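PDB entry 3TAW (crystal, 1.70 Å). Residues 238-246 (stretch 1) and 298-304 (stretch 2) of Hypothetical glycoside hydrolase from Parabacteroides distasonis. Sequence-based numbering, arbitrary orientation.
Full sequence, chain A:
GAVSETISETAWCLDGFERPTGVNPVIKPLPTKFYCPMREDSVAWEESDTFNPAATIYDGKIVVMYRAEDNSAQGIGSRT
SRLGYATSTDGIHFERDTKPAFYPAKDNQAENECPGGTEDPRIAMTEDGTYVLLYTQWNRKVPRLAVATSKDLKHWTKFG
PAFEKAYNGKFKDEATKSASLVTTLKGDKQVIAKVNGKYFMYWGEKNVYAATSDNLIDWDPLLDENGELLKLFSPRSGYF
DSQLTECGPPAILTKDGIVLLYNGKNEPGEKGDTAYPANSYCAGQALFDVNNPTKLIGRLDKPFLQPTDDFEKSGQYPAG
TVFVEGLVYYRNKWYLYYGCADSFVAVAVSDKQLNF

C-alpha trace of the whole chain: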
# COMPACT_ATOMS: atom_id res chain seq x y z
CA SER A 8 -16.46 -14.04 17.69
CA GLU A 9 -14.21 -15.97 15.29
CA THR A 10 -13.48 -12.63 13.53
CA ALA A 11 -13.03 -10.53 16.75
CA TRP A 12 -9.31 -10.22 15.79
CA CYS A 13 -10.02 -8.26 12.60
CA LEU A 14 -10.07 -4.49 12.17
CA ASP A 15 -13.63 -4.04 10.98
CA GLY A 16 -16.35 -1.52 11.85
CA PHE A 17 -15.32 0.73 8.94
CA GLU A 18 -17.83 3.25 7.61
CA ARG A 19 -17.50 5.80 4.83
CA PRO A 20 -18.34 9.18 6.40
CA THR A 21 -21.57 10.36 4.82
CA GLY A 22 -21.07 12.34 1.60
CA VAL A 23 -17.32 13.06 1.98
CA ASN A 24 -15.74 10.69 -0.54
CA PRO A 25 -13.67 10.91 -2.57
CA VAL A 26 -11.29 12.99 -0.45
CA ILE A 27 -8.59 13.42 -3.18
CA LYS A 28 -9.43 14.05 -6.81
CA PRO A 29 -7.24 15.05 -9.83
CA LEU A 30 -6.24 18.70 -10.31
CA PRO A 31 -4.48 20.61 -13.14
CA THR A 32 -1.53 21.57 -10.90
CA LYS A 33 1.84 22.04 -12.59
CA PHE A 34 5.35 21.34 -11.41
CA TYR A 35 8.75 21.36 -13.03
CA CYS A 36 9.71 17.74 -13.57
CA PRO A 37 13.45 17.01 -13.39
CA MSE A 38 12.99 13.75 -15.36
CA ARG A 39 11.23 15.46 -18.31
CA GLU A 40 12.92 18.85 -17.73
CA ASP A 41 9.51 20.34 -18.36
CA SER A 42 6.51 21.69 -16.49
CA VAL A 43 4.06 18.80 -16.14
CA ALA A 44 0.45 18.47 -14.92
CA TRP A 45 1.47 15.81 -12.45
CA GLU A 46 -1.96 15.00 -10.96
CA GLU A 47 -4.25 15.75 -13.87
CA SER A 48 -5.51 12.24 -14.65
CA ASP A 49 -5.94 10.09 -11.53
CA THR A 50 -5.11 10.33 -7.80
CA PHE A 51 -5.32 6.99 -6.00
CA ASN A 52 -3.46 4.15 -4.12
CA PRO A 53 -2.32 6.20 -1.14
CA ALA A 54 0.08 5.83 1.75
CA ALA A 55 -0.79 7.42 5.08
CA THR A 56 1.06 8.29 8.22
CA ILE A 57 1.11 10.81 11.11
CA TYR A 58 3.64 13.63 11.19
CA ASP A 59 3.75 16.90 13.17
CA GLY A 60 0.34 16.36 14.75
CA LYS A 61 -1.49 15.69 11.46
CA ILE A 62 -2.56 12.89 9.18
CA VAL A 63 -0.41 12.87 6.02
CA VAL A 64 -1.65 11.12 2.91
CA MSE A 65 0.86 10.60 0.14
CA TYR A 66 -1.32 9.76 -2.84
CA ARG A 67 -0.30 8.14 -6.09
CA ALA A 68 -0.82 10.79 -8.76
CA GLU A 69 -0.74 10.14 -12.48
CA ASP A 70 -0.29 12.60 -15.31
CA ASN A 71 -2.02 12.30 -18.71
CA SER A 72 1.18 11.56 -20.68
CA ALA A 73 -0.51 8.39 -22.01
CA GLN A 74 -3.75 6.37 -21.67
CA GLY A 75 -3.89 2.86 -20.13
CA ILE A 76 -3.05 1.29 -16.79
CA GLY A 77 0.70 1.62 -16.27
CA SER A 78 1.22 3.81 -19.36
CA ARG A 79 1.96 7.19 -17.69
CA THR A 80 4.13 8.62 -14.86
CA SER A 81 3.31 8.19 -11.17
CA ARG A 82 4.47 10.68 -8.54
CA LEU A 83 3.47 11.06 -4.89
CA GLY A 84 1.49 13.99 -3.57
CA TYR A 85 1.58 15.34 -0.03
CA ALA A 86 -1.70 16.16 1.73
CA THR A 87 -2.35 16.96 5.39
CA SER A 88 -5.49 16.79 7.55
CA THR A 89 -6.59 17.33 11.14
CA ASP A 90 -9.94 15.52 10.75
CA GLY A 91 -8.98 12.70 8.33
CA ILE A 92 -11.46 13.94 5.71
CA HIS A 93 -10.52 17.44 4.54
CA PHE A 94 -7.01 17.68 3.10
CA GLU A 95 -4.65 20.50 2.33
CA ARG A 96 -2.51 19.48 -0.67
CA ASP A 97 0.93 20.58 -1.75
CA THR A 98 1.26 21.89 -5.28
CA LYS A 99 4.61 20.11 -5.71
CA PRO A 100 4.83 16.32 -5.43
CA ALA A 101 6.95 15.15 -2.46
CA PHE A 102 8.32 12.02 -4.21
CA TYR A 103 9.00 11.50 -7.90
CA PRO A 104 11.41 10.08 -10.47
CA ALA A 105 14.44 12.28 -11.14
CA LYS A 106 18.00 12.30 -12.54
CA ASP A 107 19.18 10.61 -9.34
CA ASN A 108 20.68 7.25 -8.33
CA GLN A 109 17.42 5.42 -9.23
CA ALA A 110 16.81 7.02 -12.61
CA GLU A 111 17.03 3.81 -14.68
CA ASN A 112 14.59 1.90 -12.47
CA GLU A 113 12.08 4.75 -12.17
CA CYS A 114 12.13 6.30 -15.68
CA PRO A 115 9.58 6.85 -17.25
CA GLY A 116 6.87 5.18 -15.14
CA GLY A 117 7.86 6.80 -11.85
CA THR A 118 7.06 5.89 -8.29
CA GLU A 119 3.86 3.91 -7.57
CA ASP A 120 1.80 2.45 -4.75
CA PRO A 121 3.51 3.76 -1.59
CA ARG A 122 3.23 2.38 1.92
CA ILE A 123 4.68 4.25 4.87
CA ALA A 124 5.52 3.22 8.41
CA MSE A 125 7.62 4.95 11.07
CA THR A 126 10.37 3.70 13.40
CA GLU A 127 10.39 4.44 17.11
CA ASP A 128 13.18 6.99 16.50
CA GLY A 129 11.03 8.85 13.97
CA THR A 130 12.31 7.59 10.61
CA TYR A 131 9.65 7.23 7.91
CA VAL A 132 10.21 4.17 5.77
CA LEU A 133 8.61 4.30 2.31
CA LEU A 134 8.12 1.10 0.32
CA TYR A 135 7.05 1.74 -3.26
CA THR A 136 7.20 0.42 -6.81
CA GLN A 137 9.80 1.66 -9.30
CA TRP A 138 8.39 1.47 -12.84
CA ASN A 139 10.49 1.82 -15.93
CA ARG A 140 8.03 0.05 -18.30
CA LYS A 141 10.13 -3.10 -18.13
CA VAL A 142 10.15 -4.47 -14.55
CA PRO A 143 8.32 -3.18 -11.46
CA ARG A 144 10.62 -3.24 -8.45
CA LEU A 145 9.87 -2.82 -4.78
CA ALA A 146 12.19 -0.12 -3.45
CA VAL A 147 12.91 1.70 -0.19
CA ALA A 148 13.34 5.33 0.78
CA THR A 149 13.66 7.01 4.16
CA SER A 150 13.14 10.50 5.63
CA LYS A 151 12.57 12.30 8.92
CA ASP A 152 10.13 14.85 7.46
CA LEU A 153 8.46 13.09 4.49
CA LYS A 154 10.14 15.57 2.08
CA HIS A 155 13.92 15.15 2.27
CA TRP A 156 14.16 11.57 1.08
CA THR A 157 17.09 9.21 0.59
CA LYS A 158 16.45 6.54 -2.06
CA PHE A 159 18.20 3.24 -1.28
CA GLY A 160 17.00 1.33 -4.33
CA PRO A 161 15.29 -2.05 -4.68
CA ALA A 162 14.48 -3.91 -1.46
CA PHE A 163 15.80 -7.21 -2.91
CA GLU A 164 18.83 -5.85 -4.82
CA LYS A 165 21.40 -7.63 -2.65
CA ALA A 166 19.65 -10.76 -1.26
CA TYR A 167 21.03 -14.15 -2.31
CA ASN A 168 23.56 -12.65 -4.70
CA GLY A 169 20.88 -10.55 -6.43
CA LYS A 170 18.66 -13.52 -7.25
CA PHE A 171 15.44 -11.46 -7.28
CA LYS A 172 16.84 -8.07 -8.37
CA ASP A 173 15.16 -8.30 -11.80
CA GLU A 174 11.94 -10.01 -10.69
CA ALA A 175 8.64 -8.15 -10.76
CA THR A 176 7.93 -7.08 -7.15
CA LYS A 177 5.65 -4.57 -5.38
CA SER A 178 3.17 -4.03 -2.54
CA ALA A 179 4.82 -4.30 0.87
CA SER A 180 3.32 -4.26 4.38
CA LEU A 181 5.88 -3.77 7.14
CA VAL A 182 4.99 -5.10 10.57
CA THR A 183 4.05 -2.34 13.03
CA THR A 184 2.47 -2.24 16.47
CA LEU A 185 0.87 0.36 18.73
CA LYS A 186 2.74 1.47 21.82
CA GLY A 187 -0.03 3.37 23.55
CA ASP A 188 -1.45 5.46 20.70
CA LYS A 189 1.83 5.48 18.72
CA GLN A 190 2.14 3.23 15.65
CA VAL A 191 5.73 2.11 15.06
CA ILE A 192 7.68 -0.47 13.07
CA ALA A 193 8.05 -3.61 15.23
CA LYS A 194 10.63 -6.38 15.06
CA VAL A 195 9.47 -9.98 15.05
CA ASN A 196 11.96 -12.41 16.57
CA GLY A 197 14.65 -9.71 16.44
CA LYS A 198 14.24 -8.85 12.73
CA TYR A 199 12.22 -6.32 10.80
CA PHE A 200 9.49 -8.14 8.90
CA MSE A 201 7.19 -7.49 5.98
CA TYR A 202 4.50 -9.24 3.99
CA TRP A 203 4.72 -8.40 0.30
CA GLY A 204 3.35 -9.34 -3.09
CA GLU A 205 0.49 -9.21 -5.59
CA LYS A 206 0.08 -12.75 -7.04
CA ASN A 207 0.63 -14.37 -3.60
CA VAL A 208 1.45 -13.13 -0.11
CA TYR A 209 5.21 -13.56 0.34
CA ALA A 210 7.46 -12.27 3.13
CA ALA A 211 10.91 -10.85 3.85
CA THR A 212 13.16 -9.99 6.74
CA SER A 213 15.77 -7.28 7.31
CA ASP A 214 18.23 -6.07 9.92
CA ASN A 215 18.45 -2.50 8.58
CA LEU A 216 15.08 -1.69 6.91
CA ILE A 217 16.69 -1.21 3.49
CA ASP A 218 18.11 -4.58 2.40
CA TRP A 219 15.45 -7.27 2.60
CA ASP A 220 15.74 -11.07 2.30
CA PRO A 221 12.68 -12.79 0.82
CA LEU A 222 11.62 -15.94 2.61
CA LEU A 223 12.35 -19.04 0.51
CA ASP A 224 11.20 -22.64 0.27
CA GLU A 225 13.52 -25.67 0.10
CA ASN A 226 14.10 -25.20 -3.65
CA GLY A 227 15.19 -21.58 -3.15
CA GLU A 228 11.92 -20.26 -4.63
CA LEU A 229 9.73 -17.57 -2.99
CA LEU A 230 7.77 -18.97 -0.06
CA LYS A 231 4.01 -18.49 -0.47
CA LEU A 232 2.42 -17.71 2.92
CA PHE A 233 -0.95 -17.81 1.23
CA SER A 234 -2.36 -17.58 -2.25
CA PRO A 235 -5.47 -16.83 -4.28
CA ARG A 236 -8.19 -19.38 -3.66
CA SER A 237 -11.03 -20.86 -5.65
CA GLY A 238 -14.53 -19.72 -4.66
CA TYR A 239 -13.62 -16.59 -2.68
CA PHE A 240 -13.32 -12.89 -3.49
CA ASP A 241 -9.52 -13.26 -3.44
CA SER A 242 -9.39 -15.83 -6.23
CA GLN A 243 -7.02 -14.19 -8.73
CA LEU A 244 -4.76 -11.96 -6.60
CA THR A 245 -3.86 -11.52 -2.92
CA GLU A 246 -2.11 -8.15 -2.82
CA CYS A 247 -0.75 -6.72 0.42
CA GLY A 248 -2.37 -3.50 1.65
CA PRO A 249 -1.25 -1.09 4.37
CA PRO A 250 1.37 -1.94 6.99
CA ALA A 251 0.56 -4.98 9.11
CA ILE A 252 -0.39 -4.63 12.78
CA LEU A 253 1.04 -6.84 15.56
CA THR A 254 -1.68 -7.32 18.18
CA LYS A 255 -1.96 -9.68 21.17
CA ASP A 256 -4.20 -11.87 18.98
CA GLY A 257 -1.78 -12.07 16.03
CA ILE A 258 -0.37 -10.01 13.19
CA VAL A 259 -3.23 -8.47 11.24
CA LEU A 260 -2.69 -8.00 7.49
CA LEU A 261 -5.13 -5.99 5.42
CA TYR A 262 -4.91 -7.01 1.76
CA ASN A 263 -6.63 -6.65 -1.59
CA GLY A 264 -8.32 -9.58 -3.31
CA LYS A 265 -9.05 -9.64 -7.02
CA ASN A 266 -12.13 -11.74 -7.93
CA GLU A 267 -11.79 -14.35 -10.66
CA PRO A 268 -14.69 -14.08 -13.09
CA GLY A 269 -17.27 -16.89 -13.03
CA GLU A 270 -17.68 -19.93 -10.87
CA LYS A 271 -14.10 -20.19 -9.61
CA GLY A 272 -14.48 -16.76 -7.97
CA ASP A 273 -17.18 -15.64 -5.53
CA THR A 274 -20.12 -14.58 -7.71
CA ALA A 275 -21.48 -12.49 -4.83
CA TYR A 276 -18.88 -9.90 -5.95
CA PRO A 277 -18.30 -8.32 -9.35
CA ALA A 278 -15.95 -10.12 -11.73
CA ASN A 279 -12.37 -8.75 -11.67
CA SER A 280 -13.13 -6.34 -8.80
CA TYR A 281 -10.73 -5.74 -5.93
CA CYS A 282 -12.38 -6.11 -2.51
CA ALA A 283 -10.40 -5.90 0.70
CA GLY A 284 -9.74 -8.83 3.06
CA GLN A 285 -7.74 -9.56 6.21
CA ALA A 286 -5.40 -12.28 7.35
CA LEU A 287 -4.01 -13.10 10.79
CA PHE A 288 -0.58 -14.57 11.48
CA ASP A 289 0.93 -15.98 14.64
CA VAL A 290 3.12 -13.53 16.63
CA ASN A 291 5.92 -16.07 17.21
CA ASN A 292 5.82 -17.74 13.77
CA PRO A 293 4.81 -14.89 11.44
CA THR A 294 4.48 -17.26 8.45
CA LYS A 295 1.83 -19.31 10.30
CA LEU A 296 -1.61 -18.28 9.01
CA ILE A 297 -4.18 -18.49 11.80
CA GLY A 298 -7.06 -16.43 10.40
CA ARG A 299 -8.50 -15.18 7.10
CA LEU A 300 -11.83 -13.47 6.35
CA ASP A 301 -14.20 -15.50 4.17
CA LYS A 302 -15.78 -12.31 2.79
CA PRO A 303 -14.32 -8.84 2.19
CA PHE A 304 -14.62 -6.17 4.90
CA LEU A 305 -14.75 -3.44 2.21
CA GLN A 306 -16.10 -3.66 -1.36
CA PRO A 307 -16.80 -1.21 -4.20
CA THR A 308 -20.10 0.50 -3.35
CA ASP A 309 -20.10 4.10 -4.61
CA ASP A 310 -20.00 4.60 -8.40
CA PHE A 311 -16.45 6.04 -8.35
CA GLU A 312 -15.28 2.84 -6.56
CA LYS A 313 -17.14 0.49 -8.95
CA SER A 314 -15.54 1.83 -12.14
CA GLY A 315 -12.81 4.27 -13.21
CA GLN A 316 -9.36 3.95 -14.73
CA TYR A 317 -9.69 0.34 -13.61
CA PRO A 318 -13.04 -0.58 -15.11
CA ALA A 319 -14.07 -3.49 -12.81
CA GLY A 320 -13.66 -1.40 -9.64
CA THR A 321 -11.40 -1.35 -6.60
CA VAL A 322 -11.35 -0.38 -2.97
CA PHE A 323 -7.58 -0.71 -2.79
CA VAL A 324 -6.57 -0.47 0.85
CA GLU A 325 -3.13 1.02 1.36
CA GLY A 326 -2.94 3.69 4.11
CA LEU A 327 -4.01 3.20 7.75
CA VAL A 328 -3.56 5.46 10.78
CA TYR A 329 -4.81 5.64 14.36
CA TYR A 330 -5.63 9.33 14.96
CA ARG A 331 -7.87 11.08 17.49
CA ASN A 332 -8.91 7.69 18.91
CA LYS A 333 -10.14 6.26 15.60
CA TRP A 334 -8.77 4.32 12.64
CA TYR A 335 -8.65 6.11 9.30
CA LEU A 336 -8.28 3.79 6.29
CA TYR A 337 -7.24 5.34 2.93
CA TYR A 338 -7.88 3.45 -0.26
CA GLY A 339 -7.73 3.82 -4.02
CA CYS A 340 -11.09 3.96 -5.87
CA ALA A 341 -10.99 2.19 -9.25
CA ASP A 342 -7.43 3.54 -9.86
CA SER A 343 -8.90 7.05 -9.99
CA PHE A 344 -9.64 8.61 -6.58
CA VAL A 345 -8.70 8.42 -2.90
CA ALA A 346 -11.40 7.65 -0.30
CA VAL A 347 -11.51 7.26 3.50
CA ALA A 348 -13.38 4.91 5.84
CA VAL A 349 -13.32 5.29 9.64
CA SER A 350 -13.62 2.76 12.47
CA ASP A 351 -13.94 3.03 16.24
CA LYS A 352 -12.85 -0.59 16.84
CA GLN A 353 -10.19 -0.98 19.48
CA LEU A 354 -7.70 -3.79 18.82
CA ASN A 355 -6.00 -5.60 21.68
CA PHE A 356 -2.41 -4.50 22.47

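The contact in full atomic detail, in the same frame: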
# COMPACT_ATOMS: atom_id res chain seq x y z
N GLY A 238 -13.22 -19.88 -5.31
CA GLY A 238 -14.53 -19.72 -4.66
C GLY A 238 -14.67 -18.52 -3.74
O GLY A 238 -15.76 -18.28 -3.19
N TYR A 239 -13.60 -17.76 -3.55
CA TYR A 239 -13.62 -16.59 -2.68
C TYR A 239 -13.33 -15.35 -3.48
O TYR A 239 -12.92 -15.42 -4.62
CB TYR A 239 -12.59 -16.74 -1.55
CG TYR A 239 -12.89 -17.87 -0.59
CD1 TYR A 239 -12.55 -19.20 -0.90
CD2 TYR A 239 -13.52 -17.64 0.62
CE1 TYR A 239 -12.83 -20.24 -0.01
CE2 TYR A 239 -13.82 -18.67 1.50
CZ TYR A 239 -13.46 -19.97 1.19
OH TYR A 239 -13.76 -20.97 2.09
N PHE A 240 -13.54 -14.20 -2.85
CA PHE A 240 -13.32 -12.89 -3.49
C PHE A 240 -11.86 -12.69 -3.89
O PHE A 240 -11.57 -11.95 -4.84
CB PHE A 240 -13.76 -11.75 -2.58
CG PHE A 240 -12.87 -11.55 -1.38
CD1 PHE A 240 -13.03 -12.35 -0.26
CD2 PHE A 240 -11.88 -10.59 -1.39
CE1 PHE A 240 -12.20 -12.19 0.84
CE2 PHE A 240 -11.05 -10.41 -0.30
CZ PHE A 240 -11.20 -11.24 0.82
N ASP A 241 -10.94 -13.32 -3.14
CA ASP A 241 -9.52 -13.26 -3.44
C ASP A 241 -9.05 -14.51 -4.17
O ASP A 241 -8.28 -15.30 -3.66
CB ASP A 241 -8.70 -13.01 -2.16
CG ASP A 241 -8.94 -14.06 -1.06
OD1 ASP A 241 -9.97 -14.79 -1.06
OD2 ASP A 241 -8.07 -14.13 -0.14
N SER A 242 -9.52 -14.63 -5.41
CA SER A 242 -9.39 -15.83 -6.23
C SER A 242 -8.44 -15.67 -7.40
O SER A 242 -8.05 -16.67 -8.03
CB SER A 242 -10.78 -16.27 -6.71
OG SER A 242 -11.61 -15.16 -7.10
N GLN A 243 -8.05 -14.42 -7.73
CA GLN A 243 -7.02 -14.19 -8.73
C GLN A 243 -5.75 -13.56 -8.18
O GLN A 243 -4.65 -13.89 -8.63
CB GLN A 243 -7.54 -13.34 -9.90
CG GLN A 243 -6.55 -13.29 -11.06
CD GLN A 243 -7.07 -12.49 -12.25
OE1 GLN A 243 -6.46 -11.49 -12.65
NE2 GLN A 243 -8.17 -12.93 -12.82
N LEU A 244 -5.91 -12.63 -7.24
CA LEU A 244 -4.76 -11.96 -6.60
C LEU A 244 -5.00 -11.83 -5.11
O LEU A 244 -6.14 -11.73 -4.66
CB LEU A 244 -4.50 -10.56 -7.18
CG LEU A 244 -4.25 -10.43 -8.68
CD1 LEU A 244 -4.28 -8.94 -9.08
CD2 LEU A 244 -2.95 -11.13 -9.12
N THR A 245 -3.89 -11.83 -4.36
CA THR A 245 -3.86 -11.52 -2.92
C THR A 245 -2.74 -10.50 -2.68
O THR A 245 -1.57 -10.86 -2.50
CB THR A 245 -3.60 -12.76 -2.05
OG1 THR A 245 -2.41 -13.42 -2.50
CG2 THR A 245 -4.78 -13.74 -2.12
N GLU A 246 -3.10 -9.22 -2.75
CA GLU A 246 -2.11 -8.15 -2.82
C GLU A 246 -2.07 -7.36 -1.51
O GLU A 246 -3.08 -6.76 -1.08
CB GLU A 246 -2.39 -7.22 -4.00
CG GLU A 246 -1.37 -6.13 -4.19
CD GLU A 246 -1.40 -5.49 -5.56
OE1 GLU A 246 -2.44 -5.62 -6.24
OE2 GLU A 246 -0.37 -4.89 -5.95
N GLY A 298 -5.75 -17.00 10.68
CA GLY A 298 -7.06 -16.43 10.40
C GLY A 298 -7.09 -15.81 9.02
O GLY A 298 -6.07 -15.38 8.51
N ARG A 299 -8.28 -15.80 8.42
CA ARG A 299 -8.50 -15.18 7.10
C ARG A 299 -9.99 -14.97 6.89
O ARG A 299 -10.77 -15.91 7.07
CB ARG A 299 -7.94 -16.10 6.02
CG ARG A 299 -7.90 -15.55 4.62
CD ARG A 299 -7.18 -16.56 3.72
NE ARG A 299 -7.07 -16.14 2.33
CZ ARG A 299 -6.43 -16.82 1.38
NH1 ARG A 299 -5.85 -17.98 1.66
NH2 ARG A 299 -6.36 -16.34 0.14
N LEU A 300 -10.40 -13.75 6.51
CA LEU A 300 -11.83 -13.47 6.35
C LEU A 300 -12.35 -14.20 5.13
O LEU A 300 -11.71 -14.17 4.08
CB LEU A 300 -12.09 -11.97 6.20
CG LEU A 300 -11.69 -11.11 7.39
CD1 LEU A 300 -12.04 -9.63 7.08
CD2 LEU A 300 -12.35 -11.58 8.66
N ASP A 301 -13.52 -14.83 5.28
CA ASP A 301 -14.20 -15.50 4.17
C ASP A 301 -14.78 -14.52 3.15
O ASP A 301 -14.94 -14.86 1.98
CB ASP A 301 -15.42 -16.29 4.68
CG ASP A 301 -15.07 -17.52 5.47
OD1 ASP A 301 -14.00 -18.13 5.29
OD2 ASP A 301 -15.96 -17.93 6.25
N LYS A 302 -15.16 -13.34 3.63
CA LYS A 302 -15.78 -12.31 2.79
C LYS A 302 -15.06 -10.98 3.04
O LYS A 302 -14.51 -10.76 4.13
CB LYS A 302 -17.25 -12.14 3.16
CG LYS A 302 -18.10 -13.37 2.88
CD LYS A 302 -19.55 -13.13 3.23
CE LYS A 302 -20.28 -14.45 3.32
NZ LYS A 302 -21.76 -14.26 3.46
N PRO A 303 -15.06 -10.10 2.04
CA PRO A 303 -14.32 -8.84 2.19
C PRO A 303 -14.95 -7.93 3.24
O PRO A 303 -16.17 -7.99 3.46
CB PRO A 303 -14.42 -8.21 0.79
CG PRO A 303 -15.61 -8.83 0.15
CD PRO A 303 -15.74 -10.20 0.74
N PHE A 304 -14.13 -7.11 3.89
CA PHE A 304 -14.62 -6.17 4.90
C PHE A 304 -14.90 -4.82 4.24
O PHE A 304 -15.50 -3.96 4.86
CB PHE A 304 -13.66 -6.00 6.07
CG PHE A 304 -12.43 -5.21 5.75
CD1 PHE A 304 -11.34 -5.81 5.17
CD2 PHE A 304 -12.35 -3.87 6.05
CE1 PHE A 304 -10.21 -5.08 4.86
CE2 PHE A 304 -11.22 -3.13 5.76
CZ PHE A 304 -10.14 -3.74 5.17
O HOH W 1 -15.53 -14.50 -0.73

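The charged part of this contact is a salt bridge between Asp241 and Arg299. Arg299 NH2 donates to Asp241 OD2 at 2.8 Å with an N-H...O angle of 159°, close enough to linear for a good hydrogen bond. Arg299 NE approaches the same Asp241 OD2 at 3.3 Å, but its angle of 135° makes this second bond weak. One carboxylate oxygen therefore takes both donors, lying at the edge of the guanidinium near its plane, where the N-H bonds point. The arginine reaches it fully extended, with chi1 to chi3 all t and chi4 at 177°. Thr245 adds a lesser contact, its CG2 3.8 Å from Arg299 NH2.

The apolar part centres on Phe240, whose CA-to-CB bond points toward stretch 2 and which has 83 Å² covered by it, the largest share of any residue here. Pro303 CD sits 4.0 Å from the centroid of the Phe240 ring and 28° off the ring normal, so the proline methylene lies over the face in a CH-pi arrangement; the closest atoms are Phe240 CD1 and Pro303 CD, at 3.6 Å.

Two backbone carbonyls meet the same ring at its edge, near its plane: Leu300 O is 3.8 Å from Phe240 CE1, and Asp301 O is 3.9 Å from Phe240 CD1. An aromatic rim carries slight positive charge, so such placement suits an oxygen. Tyr239 repeats the pattern, with CD2 3.4 Å from Asp301 O, again at the ring edge.

No direct backbone hydrogen bond joins the stretches; the nearest CA pair in register, Phe240 CA and Lys302 CA, is 6.8 Å apart. Water 1 spans part of this gap, accepting from Phe240 N at 2.9 Å and donating to Asp301 O at 2.8 Å. Asp301 O thus serves the water while also facing both aromatic edges.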